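PDB 6P74: OLD nuclease from Thermus scotoductus, which degrades linear and supercoiled double-stranded DNA from 5' to 3', nicks circular DNA, and has a DNA-stimulated ATPase activity, although ATP does not stimulate its nuclease. Local coordinates for residues A[5-10]-A[70-75]; A[83-88]-A[113-118]; A[91-96]-A[104-109]. All coordinates share one frame; numbering follows the deposited sequence.

Contact 1 of 3, residues A[5-10]-A[70-75]; sequences LQVKNF and IEITVH
Residues 5-8 and 70-75 pair as neighbouring antiparallel strands in the antiparallel sheet of the ABC-type ATPase domain, their axes 4.7 Å apart. Gln6 with Thr73 and Lys8 with Glu71 are the hydrogen-bonded pairs, each closed by both N-H groups; Thr73 N to Gln6 O measures 2.8 Å. The non-hydrogen-bonded pair Val7-Ile72 lies between them and Leu5-Val74 beyond Gln6-Thr73; here CA-H groups lean on carbonyl oxygens, as Ile72 CA does on Gln6 O at 3.2 Å.

Apolar contacts fill the face carrying Leu5, Val7, Ile72 and Val74, over which helix 34-45, the helix that starts in the P-loop, is packed. Leu5 CG is anti to the backbone N (chi1 169°), and CD1 beyond it lies 3.7 Å from Ile72 CG2 and 4.0 Å from Val74 CG2. Phe10 takes Ile72 CD1 over one ring face, offset toward the rim, while Ile70 CG2 meets its CB at 4.0 Å. The chain turns a corner at Asn9, which forms a G1 beta bulge with Phe10 opposite Leu13; Asn9 ND2 is hydrogen-bonded to Ala69 O.

Polar side chains occupy the Gln6, Lys8, Glu71 and Thr73 face. There Gln6 CB and OE1 rest against Thr73, and His75 NE2 donates to Gln6 OE1 at 2.7 Å, the oxygen lying in the imidazole plane but the nitrogen standing above the amide plane.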
ATOM      1  N   LEU A   5       8.934  20.614  -0.762  1.00 70.39           N
ATOM      2  CA  LEU A   5       7.869  19.760  -0.256  1.00 70.53           C
ATOM      3  C   LEU A   5       7.792  19.970   1.249  1.00 71.64           C
ATOM      4  O   LEU A   5       8.820  19.931   1.931  1.00 75.07           O
ATOM      5  CB  LEU A   5       8.086  18.279  -0.567  1.00 64.02           C
ATOM      6  CG  LEU A   5       7.155  17.308   0.167  1.00 64.68           C
ATOM      7  CD1 LEU A   5       5.776  17.368  -0.431  1.00 68.63           C
ATOM      8  CD2 LEU A   5       7.696  15.911   0.084  1.00 63.83           C
ATOM      9  N   GLN A   6       6.586  20.186   1.768  1.00 71.28           N
ATOM     10  CA  GLN A   6       6.361  20.231   3.210  1.00 68.93           C
ATOM     11  C   GLN A   6       5.306  19.204   3.571  1.00 68.85           C
ATOM     12  O   GLN A   6       4.266  19.119   2.913  1.00 67.28           O
ATOM     13  CB  GLN A   6       5.936  21.614   3.682  1.00 61.31           C
ATOM     14  CG  GLN A   6       7.042  22.635   3.591  1.00 68.00           C
ATOM     15  CD  GLN A   6       6.530  24.067   3.576  1.00 81.54           C
ATOM     16  OE1 GLN A   6       5.799  24.482   2.663  1.00 83.09           O
ATOM     17  NE2 GLN A   6       6.912  24.835   4.589  1.00 81.17           N
ATOM     18  N   VAL A   7       5.583  18.407   4.599  1.00 68.65           N
ATOM     19  CA  VAL A   7       4.660  17.369   5.026  1.00 75.63           C
ATOM     20  C   VAL A   7       4.517  17.442   6.535  1.00 81.00           C
ATOM     21  O   VAL A   7       5.516  17.481   7.260  1.00 80.95           O
ATOM     22  CB  VAL A   7       5.135  15.974   4.587  1.00 71.56           C
ATOM     23  CG1 VAL A   7       4.117  14.928   4.969  1.00 73.81           C
ATOM     24  CG2 VAL A   7       5.363  15.952   3.093  1.00 68.00           C
ATOM     25  N   LYS A   8       3.277  17.469   7.009  1.00 79.92           N
ATOM     26  CA  LYS A   8       3.000  17.506   8.437  1.00 83.09           C
ATOM     27  C   LYS A   8       1.959  16.450   8.751  1.00 83.68           C
ATOM     28  O   LYS A   8       0.850  16.489   8.207  1.00 83.09           O
ATOM     29  CB  LYS A   8       2.507  18.891   8.879  1.00 85.62           C
ATOM     30  CG  LYS A   8       3.479  20.023   8.607  1.00 87.96           C
ATOM     31  CD  LYS A   8       3.023  21.313   9.286  1.00 93.67           C
ATOM     32  CE  LYS A   8       4.119  22.379   9.247  1.00 96.97           C
ATOM     33  NZ  LYS A   8       4.076  23.310  10.421  1.00104.90           N
ATOM     34  N   ASN A   9       2.321  15.501   9.612  1.00 82.75           N
ATOM     35  CA  ASN A   9       1.378  14.566  10.211  1.00 86.70           C
ATOM     36  C   ASN A   9       0.915  13.472   9.253  1.00 89.49           C
ATOM     37  O   ASN A   9      -0.143  12.856   9.473  1.00 93.94           O
ATOM     38  CB  ASN A   9       0.171  15.320  10.787  1.00 86.32           C
ATOM     39  CG  ASN A   9       0.557  16.230  11.941  1.00 88.18           C
ATOM     40  OD1 ASN A   9       1.339  15.845  12.809  1.00 94.20           O
ATOM     41  ND2 ASN A   9       0.018  17.441  11.952  1.00 83.35           N
ATOM     42  N   PHE A  10       1.685  13.182   8.201  1.00 82.88           N
ATOM     43  CA  PHE A  10       1.302  12.184   7.207  1.00 82.86           C
ATOM     44  C   PHE A  10       2.125  10.909   7.426  1.00 87.22           C
ATOM     45  O   PHE A  10       3.333  10.886   7.164  1.00 83.70           O
ATOM     46  CB  PHE A  10       1.480  12.739   5.795  1.00 74.87           C
ATOM     47  CG  PHE A  10       1.179  11.744   4.721  1.00 82.38           C
ATOM     48  CD1 PHE A  10      -0.092  11.193   4.608  1.00 83.38           C
ATOM     49  CD2 PHE A  10       2.169  11.339   3.836  1.00 84.21           C
ATOM     50  CE1 PHE A  10      -0.374  10.262   3.632  1.00 79.60           C
ATOM     51  CE2 PHE A  10       1.893  10.414   2.851  1.00 83.25           C
ATOM     52  CZ  PHE A  10       0.619   9.875   2.747  1.00 82.07           C
ATOM     53  N   ILE A  70      -3.413  16.328   8.587  1.00 84.58           N
ATOM     54  CA  ILE A  70      -2.434  16.062   7.543  1.00 89.88           C
ATOM     55  C   ILE A  70      -2.308  17.288   6.643  1.00 90.06           C
ATOM     56  O   ILE A  70      -3.313  17.872   6.216  1.00 94.33           O
ATOM     57  CB  ILE A  70      -2.844  14.819   6.743  1.00 88.23           C
ATOM     58  CG1 ILE A  70      -2.789  13.580   7.644  1.00 88.71           C
ATOM     59  CG2 ILE A  70      -1.967  14.670   5.508  1.00 83.74           C
ATOM     60  CD1 ILE A  70      -3.493  12.346   7.071  1.00 83.77           C
ATOM     61  N   GLU A  71      -1.068  17.679   6.344  1.00 86.54           N
ATOM     62  CA  GLU A  71      -0.784  18.844   5.505  1.00 87.07           C
ATOM     63  C   GLU A  71       0.364  18.514   4.561  1.00 79.43           C
ATOM     64  O   GLU A  71       1.480  18.264   5.017  1.00 81.15           O
ATOM     65  CB  GLU A  71      -0.407  20.053   6.361  1.00 94.07           C
ATOM     66  CG  GLU A  71      -1.453  21.106   6.529  1.00106.49           C
ATOM     67  CD  GLU A  71      -0.881  22.339   7.205  1.00118.26           C
ATOM     68  OE1 GLU A  71      -0.985  22.456   8.447  1.00122.80           O
ATOM     69  OE2 GLU A  71      -0.294  23.178   6.491  1.00121.41           O
ATOM     70  N   ILE A  72       0.115  18.547   3.256  1.00 71.77           N
ATOM     71  CA  ILE A  72       1.175  18.387   2.269  1.00 72.39           C
ATOM     72  C   ILE A  72       1.180  19.611   1.359  1.00 73.60           C
ATOM     73  O   ILE A  72       0.184  19.896   0.684  1.00 74.89           O
ATOM     74  CB  ILE A  72       1.011  17.099   1.456  1.00 72.31           C
ATOM     75  CG1 ILE A  72       0.932  15.901   2.396  1.00 73.89           C
ATOM     76  CG2 ILE A  72       2.176  16.945   0.526  1.00 72.20           C
ATOM     77  CD1 ILE A  72       0.341  14.677   1.769  1.00 76.43           C
ATOM     78  N   THR A  73       2.307  20.319   1.326  1.00 70.38           N
ATOM     79  CA  THR A  73       2.460  21.515   0.506  1.00 78.14           C
ATOM     80  C   THR A  73       3.547  21.269  -0.535  1.00 76.04           C
ATOM     81  O   THR A  73       4.684  20.942  -0.181  1.00 71.62           O
ATOM     82  CB  THR A  73       2.811  22.730   1.377  1.00 77.99           C
ATOM     83  OG1 THR A  73       1.810  22.916   2.383  1.00 77.97           O
ATOM     84  CG2 THR A  73       2.904  23.985   0.530  1.00 66.95           C
ATOM     85  N   VAL A  74       3.212  21.430  -1.814  1.00 72.49           N
ATOM     86  CA  VAL A  74       4.193  21.297  -2.888  1.00 73.09           C
ATOM     87  C   VAL A  74       4.369  22.649  -3.563  1.00 73.09           C
ATOM     88  O   VAL A  74       3.396  23.251  -4.025  1.00 79.15           O
ATOM     89  CB  VAL A  74       3.782  20.233  -3.911  1.00 73.36           C
ATOM     90  CG1 VAL A  74       4.936  19.963  -4.840  1.00 75.31           C
ATOM     91  CG2 VAL A  74       3.359  18.969  -3.205  1.00 75.66           C
ATOM     92  N   HIS A  75       5.608  23.126  -3.620  1.00 73.74           N
ATOM     93  CA  HIS A  75       5.952  24.383  -4.267  1.00 74.12           C
ATOM     94  C   HIS A  75       6.576  24.123  -5.630  1.00 77.86           C
ATOM     95  O   HIS A  75       7.287  23.134  -5.831  1.00 78.30           O
ATOM     96  CB  HIS A  75       6.938  25.192  -3.428  1.00 70.47           C
ATOM     97  CG  HIS A  75       6.481  25.459  -2.031  1.00 79.13           C
ATOM     98  ND1 HIS A  75       6.205  26.729  -1.569  1.00 81.50           N
ATOM     99  CD2 HIS A  75       6.282  24.625  -0.983  1.00 79.95           C
ATOM    100  CE1 HIS A  75       5.855  26.665  -0.297  1.00 81.96           C
ATOM    101  NE2 HIS A  75       5.893  25.400   0.083  1.00 81.08           N
TER

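Contact 2 of 3, residues A[83-88]-A[113-118]; sequences GSFNIT and NVPRYP
Phe85 and Pro115 form the tight part of this contact, with Pro115 CB only 3.3 Å from Phe85 CD1 and almost as near CE1. The proline meets the phenyl ring obliquely. Phe85 CB points toward the loop, and with CG anti to the carbonyl carbon (chi1 -58°) the ring stands between Pro115 and Tyr117. Ile87, two residues on along the same strand, adds the end of its side chain: CD1 reaches Pro115 CG at 3.7 Å. Leu123 touches both Phe85 and Ile87 and thickens this apolar cluster, while the backbone of Pro115 is hydrogen-bonded to that of Leu123.

Toward the outer end the packing thins and the residues become exposed. Tyr117 receives the edge of Phe85 on its ring face in a T-shaped stack, centroids 5.2 Å apart and planes at 85°. Phe85 CE2 is the atom that enters, 3.7 Å from Tyr117 CZ and displaced from the ring centre toward the rim. Arg116 contributes little more than its carbonyl oxygen, 3.7 Å from Phe85 CZ; its CB is directed away from the strand, and its NH1 is hydrogen-bonded to Gly120 O.

No hydrogen bond links the two segments, so the loop is laid on the strand by apolar and aromatic contacts. They join an irregular loop, running from strand 100-109 to helix 127-132, to the start of strand 85-97 in the antiparallel sheet of the ATPase domain.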
ATOM      1  N   GLY A  83      -5.835  34.099 -14.534  1.00 97.01           N
ATOM      2  CA  GLY A  83      -6.359  35.455 -14.539  1.00100.90           C
ATOM      3  C   GLY A  83      -5.362  36.441 -13.959  1.00 98.82           C
ATOM      4  O   GLY A  83      -4.316  36.700 -14.557  1.00 96.58           O
ATOM      5  N   SER A  84      -5.662  36.997 -12.789  1.00101.83           N
ATOM      6  CA  SER A  84      -4.768  37.945 -12.144  1.00107.91           C
ATOM      7  C   SER A  84      -3.973  37.317 -11.006  1.00106.14           C
ATOM      8  O   SER A  84      -3.276  38.033 -10.284  1.00110.35           O
ATOM      9  CB  SER A  84      -5.554  39.147 -11.627  1.00115.78           C
ATOM     10  OG  SER A  84      -6.500  38.724 -10.665  1.00122.28           O
ATOM     11  N   PHE A  85      -4.056  36.005 -10.833  1.00102.26           N
ATOM     12  CA  PHE A  85      -3.361  35.313  -9.756  1.00 94.66           C
ATOM     13  C   PHE A  85      -2.169  34.543 -10.302  1.00 89.73           C
ATOM     14  O   PHE A  85      -2.232  33.974 -11.395  1.00 87.62           O
ATOM     15  CB  PHE A  85      -4.299  34.357  -9.021  1.00 89.50           C
ATOM     16  CG  PHE A  85      -5.496  35.034  -8.432  1.00 92.25           C
ATOM     17  CD1 PHE A  85      -5.358  35.904  -7.364  1.00 93.02           C
ATOM     18  CD2 PHE A  85      -6.759  34.818  -8.956  1.00 97.96           C
ATOM     19  CE1 PHE A  85      -6.462  36.543  -6.823  1.00103.11           C
ATOM     20  CE2 PHE A  85      -7.866  35.456  -8.424  1.00101.43           C
ATOM     21  CZ  PHE A  85      -7.718  36.319  -7.354  1.00103.18           C
ATOM     22  N   ASN A  86      -1.082  34.535  -9.537  1.00 91.05           N
ATOM     23  CA  ASN A  86       0.092  33.715  -9.825  1.00 89.51           C
ATOM     24  C   ASN A  86       0.269  32.730  -8.678  1.00 89.15           C
ATOM     25  O   ASN A  86       0.688  33.114  -7.580  1.00 86.89           O
ATOM     26  CB  ASN A  86       1.343  34.574 -10.010  1.00 89.25           C
ATOM     27  CG  ASN A  86       1.246  35.485 -11.216  1.00 95.54           C
ATOM     28  OD1 ASN A  86       1.310  35.028 -12.354  1.00 97.73           O
ATOM     29  ND2 ASN A  86       1.088  36.780 -10.973  1.00 97.47           N
ATOM     30  N   ILE A  87      -0.046  31.475  -8.933  1.00 85.79           N
ATOM     31  CA  ILE A  87       0.040  30.426  -7.928  1.00 80.32           C
ATOM     32  C   ILE A  87       1.393  29.747  -8.022  1.00 78.37           C
ATOM     33  O   ILE A  87       1.853  29.404  -9.119  1.00 78.73           O
ATOM     34  CB  ILE A  87      -1.091  29.405  -8.116  1.00 83.23           C
ATOM     35  CG1 ILE A  87      -2.450  30.105  -8.036  1.00 79.97           C
ATOM     36  CG2 ILE A  87      -0.925  28.255  -7.116  1.00 83.92           C
ATOM     37  CD1 ILE A  87      -2.554  31.103  -6.894  1.00 74.15           C
ATOM     38  N   THR A  88       2.024  29.524  -6.870  1.00 79.18           N
ATOM     39  CA  THR A  88       3.343  28.902  -6.811  1.00 82.34           C
ATOM     40  C   THR A  88       3.373  27.652  -5.934  1.00 80.76           C
ATOM     41  O   THR A  88       4.459  27.113  -5.683  1.00 78.23           O
ATOM     42  CB  THR A  88       4.390  29.915  -6.320  1.00 81.69           C
ATOM     43  OG1 THR A  88       4.247  30.118  -4.909  1.00 77.84           O
ATOM     44  CG2 THR A  88       4.210  31.259  -7.031  1.00 86.54           C
ATOM     45  N   ASN A 113      -0.055  32.716   0.887  1.00 93.89           N
ATOM     46  CA  ASN A 113      -1.465  32.964   1.164  1.00 95.09           C
ATOM     47  C   ASN A 113      -2.353  32.392   0.066  1.00 89.53           C
ATOM     48  O   ASN A 113      -1.948  32.273  -1.094  1.00 82.24           O
ATOM     49  CB  ASN A 113      -1.748  34.458   1.294  1.00 99.44           C
ATOM     50  CG  ASN A 113      -0.769  35.143   2.195  1.00101.48           C
ATOM     51  OD1 ASN A 113       0.024  35.975   1.745  1.00 99.31           O
ATOM     52  ND2 ASN A 113      -0.795  34.786   3.478  1.00100.45           N
ATOM     53  N   VAL A 114      -3.577  32.051   0.446  1.00 93.15           N
ATOM     54  CA  VAL A 114      -4.591  31.655  -0.526  1.00 86.38           C
ATOM     55  C   VAL A 114      -5.235  32.918  -1.090  1.00 94.11           C
ATOM     56  O   VAL A 114      -5.866  33.677  -0.336  1.00 90.89           O
ATOM     57  CB  VAL A 114      -5.641  30.739   0.114  1.00 81.46           C
ATOM     58  CG1 VAL A 114      -6.715  30.378  -0.905  1.00 79.22           C
ATOM     59  CG2 VAL A 114      -4.964  29.484   0.703  1.00 77.48           C
ATOM     60  N   PRO A 115      -5.107  33.183  -2.393  1.00 97.80           N
ATOM     61  CA  PRO A 115      -5.746  34.373  -2.968  1.00 97.79           C
ATOM     62  C   PRO A 115      -7.258  34.288  -2.838  1.00 97.12           C
ATOM     63  O   PRO A 115      -7.842  33.210  -2.947  1.00 95.05           O
ATOM     64  CB  PRO A 115      -5.314  34.343  -4.441  1.00 96.91           C
ATOM     65  CG  PRO A 115      -4.234  33.346  -4.537  1.00 95.63           C
ATOM     66  CD  PRO A 115      -4.443  32.363  -3.420  1.00 97.09           C
ATOM     67  N   ARG A 116      -7.899  35.430  -2.601  1.00 98.50           N
ATOM     68  CA  ARG A 116      -9.350  35.464  -2.665  1.00105.52           C
ATOM     69  C   ARG A 116      -9.796  36.510  -3.677  1.00104.06           C
ATOM     70  O   ARG A 116      -9.051  37.426  -4.034  1.00 99.50           O
ATOM     71  CB  ARG A 116      -9.989  35.713  -1.282  1.00117.00           C
ATOM     72  CG  ARG A 116      -9.750  37.070  -0.632  1.00125.78           C
ATOM     73  CD  ARG A 116      -9.901  36.952   0.885  1.00131.00           C
ATOM     74  NE  ARG A 116      -8.973  35.945   1.396  1.00134.50           N
ATOM     75  CZ  ARG A 116      -9.307  34.697   1.714  1.00135.29           C
ATOM     76  NH1 ARG A 116     -10.569  34.297   1.603  1.00139.49           N
ATOM     77  NH2 ARG A 116      -8.377  33.851   2.151  1.00128.77           N
ATOM     78  N   TYR A 117     -11.012  36.326  -4.171  1.00109.21           N
ATOM     79  CA  TYR A 117     -11.613  37.252  -5.108  1.00113.19           C
ATOM     80  C   TYR A 117     -12.113  38.476  -4.369  1.00120.31           C
ATOM     81  O   TYR A 117     -12.210  38.481  -3.139  1.00121.39           O
ATOM     82  CB  TYR A 117     -12.753  36.570  -5.859  1.00115.39           C
ATOM     83  CG  TYR A 117     -12.251  35.708  -6.992  1.00114.42           C
ATOM     84  CD1 TYR A 117     -11.974  36.268  -8.236  1.00114.83           C
ATOM     85  CD2 TYR A 117     -12.022  34.342  -6.813  1.00109.78           C
ATOM     86  CE1 TYR A 117     -11.499  35.497  -9.277  1.00116.79           C
ATOM     87  CE2 TYR A 117     -11.546  33.559  -7.850  1.00109.40           C
ATOM     88  CZ  TYR A 117     -11.283  34.143  -9.081  1.00118.24           C
ATOM     89  OH  TYR A 117     -10.805  33.378 -10.129  1.00121.61           O
ATOM     90  N   PRO A 118     -12.436  39.539  -5.101  1.00122.55           N
ATOM     91  CA  PRO A 118     -13.108  40.678  -4.464  1.00127.37           C
ATOM     92  C   PRO A 118     -14.368  40.256  -3.734  1.00132.95           C
ATOM     93  O   PRO A 118     -14.750  40.883  -2.738  1.00135.83           O
ATOM     94  CB  PRO A 118     -13.409  41.606  -5.649  1.00132.25           C
ATOM     95  CG  PRO A 118     -13.430  40.696  -6.844  1.00128.35           C
ATOM     96  CD  PRO A 118     -12.374  39.677  -6.566  1.00119.84           C
TER

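Contact 3 of 3, residues A[91-96]-A[104-109]; sequences RLTCKG and DLEPLD. With SO4 (sulfate ion), chain K.
The beta hairpin of strands 85-97 and 100-109 is held together here by antiparallel pairing, in which Arg91 faces Glu106, Leu92 faces Leu105 and Thr93 faces Asp104. Arg91 and Glu106 form a hydrogen-bonded pair, with Glu106 N to Arg91 O at 2.8 Å and the reverse bond, Arg91 N to Glu106 O, at 2.9 Å. Thr93 N donates to Asp104 O at 2.9 Å.

The same Arg91-Glu106 pair is joined again through its side chains, which run side by side. Arg91 NH1 makes a salt bridge with Glu106 OE2 at 2.9 Å. The oxygen lies at the edge of the guanidinium, in its plane, whereas the nitrogen approaches from above the carboxylate plane; the two flat groups are turned 59° apart. Arg91 CG is anti to the backbone N (chi1 -176°), and a bend at chi3 (-68°) turns NE off the otherwise extended chain. Leu108 CD2 lies over one face of the guanidinium, 3.7 Å from NH2, so the charged group has an apolar neighbour across its face and an acid at its edge. Arg91 NE also has a long, weak ion pair with Glu71 OE2 on strand 70-76.

That strand is the next one in the antiparallel sheet of the ATPase domain, so strand 85-97 has a partner along each of its edges. On the opposite face of the sheet from Arg91, Leu92 and Leu105 form the non-hydrogen-bonded pair. Leu92 CB meets Leu105 CD1 at 4.2 Å, and Leu92 CD1 is 3.4 Å from Asp104 O. Leu105 N, directed away from strand 85-97, donates to sulfate O1 at 2.9 Å; the ion, probably from the crystallisation liquor, also accepts a hydrogen bond from Trp49 NE1.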
ATOM      1  N   ARG A  91      -1.533  23.257  -1.413  1.00 77.08           N
ATOM      2  CA  ARG A  91      -1.538  22.726  -0.051  1.00 76.20           C
ATOM      3  C   ARG A  91      -2.722  21.788   0.114  1.00 75.58           C
ATOM      4  O   ARG A  91      -3.875  22.221   0.022  1.00 76.97           O
ATOM      5  CB  ARG A  91      -1.598  23.823   1.013  1.00 76.65           C
ATOM      6  CG  ARG A  91      -1.493  23.232   2.406  1.00 85.08           C
ATOM      7  CD  ARG A  91      -2.063  24.115   3.482  1.00 96.11           C
ATOM      8  NE  ARG A  91      -1.268  25.319   3.676  1.00105.33           N
ATOM      9  CZ  ARG A  91      -1.769  26.550   3.654  1.00106.54           C
ATOM     10  NH1 ARG A  91      -3.072  26.735   3.458  1.00103.84           N
ATOM     11  NH2 ARG A  91      -0.973  27.596   3.845  1.00106.22           N
ATOM     12  N   LEU A  92      -2.432  20.509   0.369  1.00 69.02           N
ATOM     13  CA  LEU A  92      -3.456  19.490   0.543  1.00 76.34           C
ATOM     14  C   LEU A  92      -3.613  19.231   2.034  1.00 84.25           C
ATOM     15  O   LEU A  92      -2.640  18.881   2.713  1.00 80.51           O
ATOM     16  CB  LEU A  92      -3.098  18.201  -0.199  1.00 77.06           C
ATOM     17  CG  LEU A  92      -4.121  17.056  -0.122  1.00 79.59           C
ATOM     18  CD1 LEU A  92      -5.422  17.460  -0.756  1.00 79.02           C
ATOM     19  CD2 LEU A  92      -3.588  15.790  -0.792  1.00 81.70           C
ATOM     20  N   THR A  93      -4.822  19.430   2.544  1.00 87.62           N
ATOM     21  CA  THR A  93      -5.107  19.226   3.954  1.00 88.97           C
ATOM     22  C   THR A  93      -6.148  18.130   4.092  1.00 88.15           C
ATOM     23  O   THR A  93      -7.098  18.060   3.307  1.00 82.86           O
ATOM     24  CB  THR A  93      -5.612  20.513   4.629  1.00 91.38           C
ATOM     25  OG1 THR A  93      -4.695  21.589   4.389  1.00 96.05           O
ATOM     26  CG2 THR A  93      -5.742  20.302   6.125  1.00 91.90           C
ATOM     27  N   CYS A  94      -5.965  17.263   5.083  1.00 84.28           N
ATOM     28  CA  CYS A  94      -6.987  16.294   5.460  1.00 87.20           C
ATOM     29  C   CYS A  94      -7.120  16.315   6.973  1.00 91.59           C
ATOM     30  O   CYS A  94      -6.187  15.928   7.685  1.00 91.73           O
ATOM     31  CB  CYS A  94      -6.647  14.892   4.965  1.00 91.82           C
ATOM     32  SG  CYS A  94      -7.899  13.668   5.419  1.00 99.68           S
ATOM     33  N   LYS A  95      -8.277  16.757   7.459  1.00 95.47           N
ATOM     34  CA  LYS A  95      -8.512  16.897   8.888  1.00100.21           C
ATOM     35  C   LYS A  95      -9.974  16.594   9.163  1.00104.58           C
ATOM     36  O   LYS A  95     -10.719  16.158   8.282  1.00104.98           O
ATOM     37  CB  LYS A  95      -8.133  18.304   9.370  1.00101.37           C
ATOM     38  CG  LYS A  95      -8.982  19.405   8.761  1.00102.72           C
ATOM     39  CD  LYS A  95      -8.470  20.778   9.141  1.00105.17           C
ATOM     40  CE  LYS A  95      -9.120  21.847   8.285  1.00111.71           C
ATOM     41  NZ  LYS A  95      -8.658  23.212   8.662  1.00115.91           N
ATOM     42  N   GLY A  96     -10.388  16.846  10.391  1.00111.63           N
ATOM     43  CA  GLY A  96     -11.777  16.677  10.735  1.00121.51           C
ATOM     44  C   GLY A  96     -11.930  16.624  12.233  1.00133.53           C
ATOM     45  O   GLY A  96     -10.955  16.408  12.962  1.00130.61           O
ATOM     46  N   ASP A 104      -8.954  19.618   1.574  1.00 94.70           N
ATOM     47  CA  ASP A 104      -8.918  20.822   0.762  1.00 95.34           C
ATOM     48  C   ASP A 104      -7.627  20.828  -0.045  1.00 90.83           C
ATOM     49  O   ASP A 104      -6.573  20.417   0.448  1.00 94.86           O
ATOM     50  CB  ASP A 104      -8.998  22.081   1.635  1.00 98.94           C
ATOM     51  CG  ASP A 104     -10.135  22.026   2.635  1.00113.33           C
ATOM     52  OD1 ASP A 104     -11.306  21.904   2.208  1.00116.56           O
ATOM     53  OD2 ASP A 104      -9.855  22.104   3.854  1.00120.60           O
ATOM     54  N   LEU A 105      -7.716  21.278  -1.289  1.00 90.29           N
ATOM     55  CA  LEU A 105      -6.549  21.507  -2.133  1.00 90.57           C
ATOM     56  C   LEU A 105      -6.459  23.012  -2.336  1.00 89.74           C
ATOM     57  O   LEU A 105      -7.241  23.587  -3.091  1.00 94.44           O
ATOM     58  CB  LEU A 105      -6.669  20.759  -3.457  1.00 86.42           C
ATOM     59  CG  LEU A 105      -5.447  20.795  -4.378  1.00 81.35           C
ATOM     60  CD1 LEU A 105      -4.222  20.214  -3.692  1.00 73.58           C
ATOM     61  CD2 LEU A 105      -5.745  20.070  -5.688  1.00 82.02           C
ATOM     62  N   GLU A 106      -5.536  23.658  -1.649  1.00 87.15           N
ATOM     63  CA  GLU A 106      -5.633  25.096  -1.786  1.00 91.02           C
ATOM     64  C   GLU A 106      -4.485  25.649  -2.614  1.00 89.80           C
ATOM     65  O   GLU A 106      -3.336  25.199  -2.471  1.00 81.95           O
ATOM     66  CB  GLU A 106      -5.628  25.799  -0.429  1.00 93.89           C
ATOM     67  CG  GLU A 106      -6.686  25.351   0.535  1.00 96.96           C
ATOM     68  CD  GLU A 106      -6.415  25.884   1.926  1.00103.55           C
ATOM     69  OE1 GLU A 106      -7.087  26.863   2.324  1.00103.69           O
ATOM     70  OE2 GLU A 106      -5.502  25.341   2.602  1.00106.95           O
ATOM     71  N   PRO A 107      -4.761  26.648  -3.452  1.00 80.87           N
ATOM     72  CA  PRO A 107      -3.681  27.359  -4.130  1.00 79.88           C
ATOM     73  C   PRO A 107      -3.060  28.404  -3.214  1.00 78.17           C
ATOM     74  O   PRO A 107      -3.725  29.018  -2.374  1.00 80.79           O
ATOM     75  CB  PRO A 107      -4.394  28.013  -5.318  1.00 81.36           C
ATOM     76  CG  PRO A 107      -5.744  28.354  -4.759  1.00 72.90           C
ATOM     77  CD  PRO A 107      -6.083  27.210  -3.791  1.00 74.82           C
ATOM     78  N   LEU A 108      -1.766  28.601  -3.397  1.00 68.68           N
ATOM     79  CA  LEU A 108      -0.982  29.534  -2.608  1.00 80.13           C
ATOM     80  C   LEU A 108      -0.202  30.432  -3.549  1.00 76.64           C
ATOM     81  O   LEU A 108       0.297  29.975  -4.581  1.00 70.61           O
ATOM     82  CB  LEU A 108       0.006  28.804  -1.669  1.00 79.68           C
ATOM     83  CG  LEU A 108      -0.522  27.998  -0.490  1.00 84.30           C
ATOM     84  CD1 LEU A 108       0.651  27.404   0.273  1.00 84.43           C
ATOM     85  CD2 LEU A 108      -1.359  28.872   0.423  1.00 86.16           C
ATOM     86  N   ASP A 109      -0.074  31.699  -3.178  1.00 79.87           N
ATOM     87  CA  ASP A 109       0.719  32.633  -3.954  1.00 85.95           C
ATOM     88  C   ASP A 109       2.148  32.685  -3.411  1.00 86.54           C
ATOM     89  O   ASP A 109       2.499  32.041  -2.415  1.00 76.06           O
ATOM     90  CB  ASP A 109       0.055  34.024  -3.980  1.00 91.41           C
ATOM     91  CG  ASP A 109      -0.020  34.696  -2.594  1.00101.71           C
ATOM     92  OD1 ASP A 109       0.695  34.269  -1.660  1.00102.74           O
ATOM     93  OD2 ASP A 109      -0.796  35.673  -2.441  1.00106.80           O
TER
HETATM   94  S   SO4 K 610     -11.012  19.361  -3.249  1.00193.03           S
HETATM   95  O1  SO4 K 610     -10.198  20.202  -2.372  1.00193.44           O
HETATM   96  O2  SO4 K 610     -10.756  19.683  -4.649  1.00190.73           O
HETATM   97  O3  SO4 K 610     -10.704  17.948  -3.026  1.00192.38           O
HETATM   98  O4  SO4 K 610     -12.419  19.602  -2.948  1.00193.94           O

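All three contacts involve one antiparallel sheet in the N-terminal part of the ATPase domain. Contacts 1 and 3, with centres about 9 Å apart, are joined directly because strands 70-76 and 85-97 are neighbours: Ile72 O lies 2.7 Å from Leu92 N, a probable hydrogen bond. Contact 2 lays a loop against the start of strand 85-97, its centre about 14 Å from that of contact 3 and 20 Å from that of contact 1; Thr88 N and Leu108 O, 2.9 Å apart, connect it to contact 3. Contact 1 comes nearest the nucleotide site, the Phe10 side chain lying about 9 Å from that of Thr35, an inferred ATP-binding residue; contacts 2 and 3 lie away from the nucleotide and metal sites.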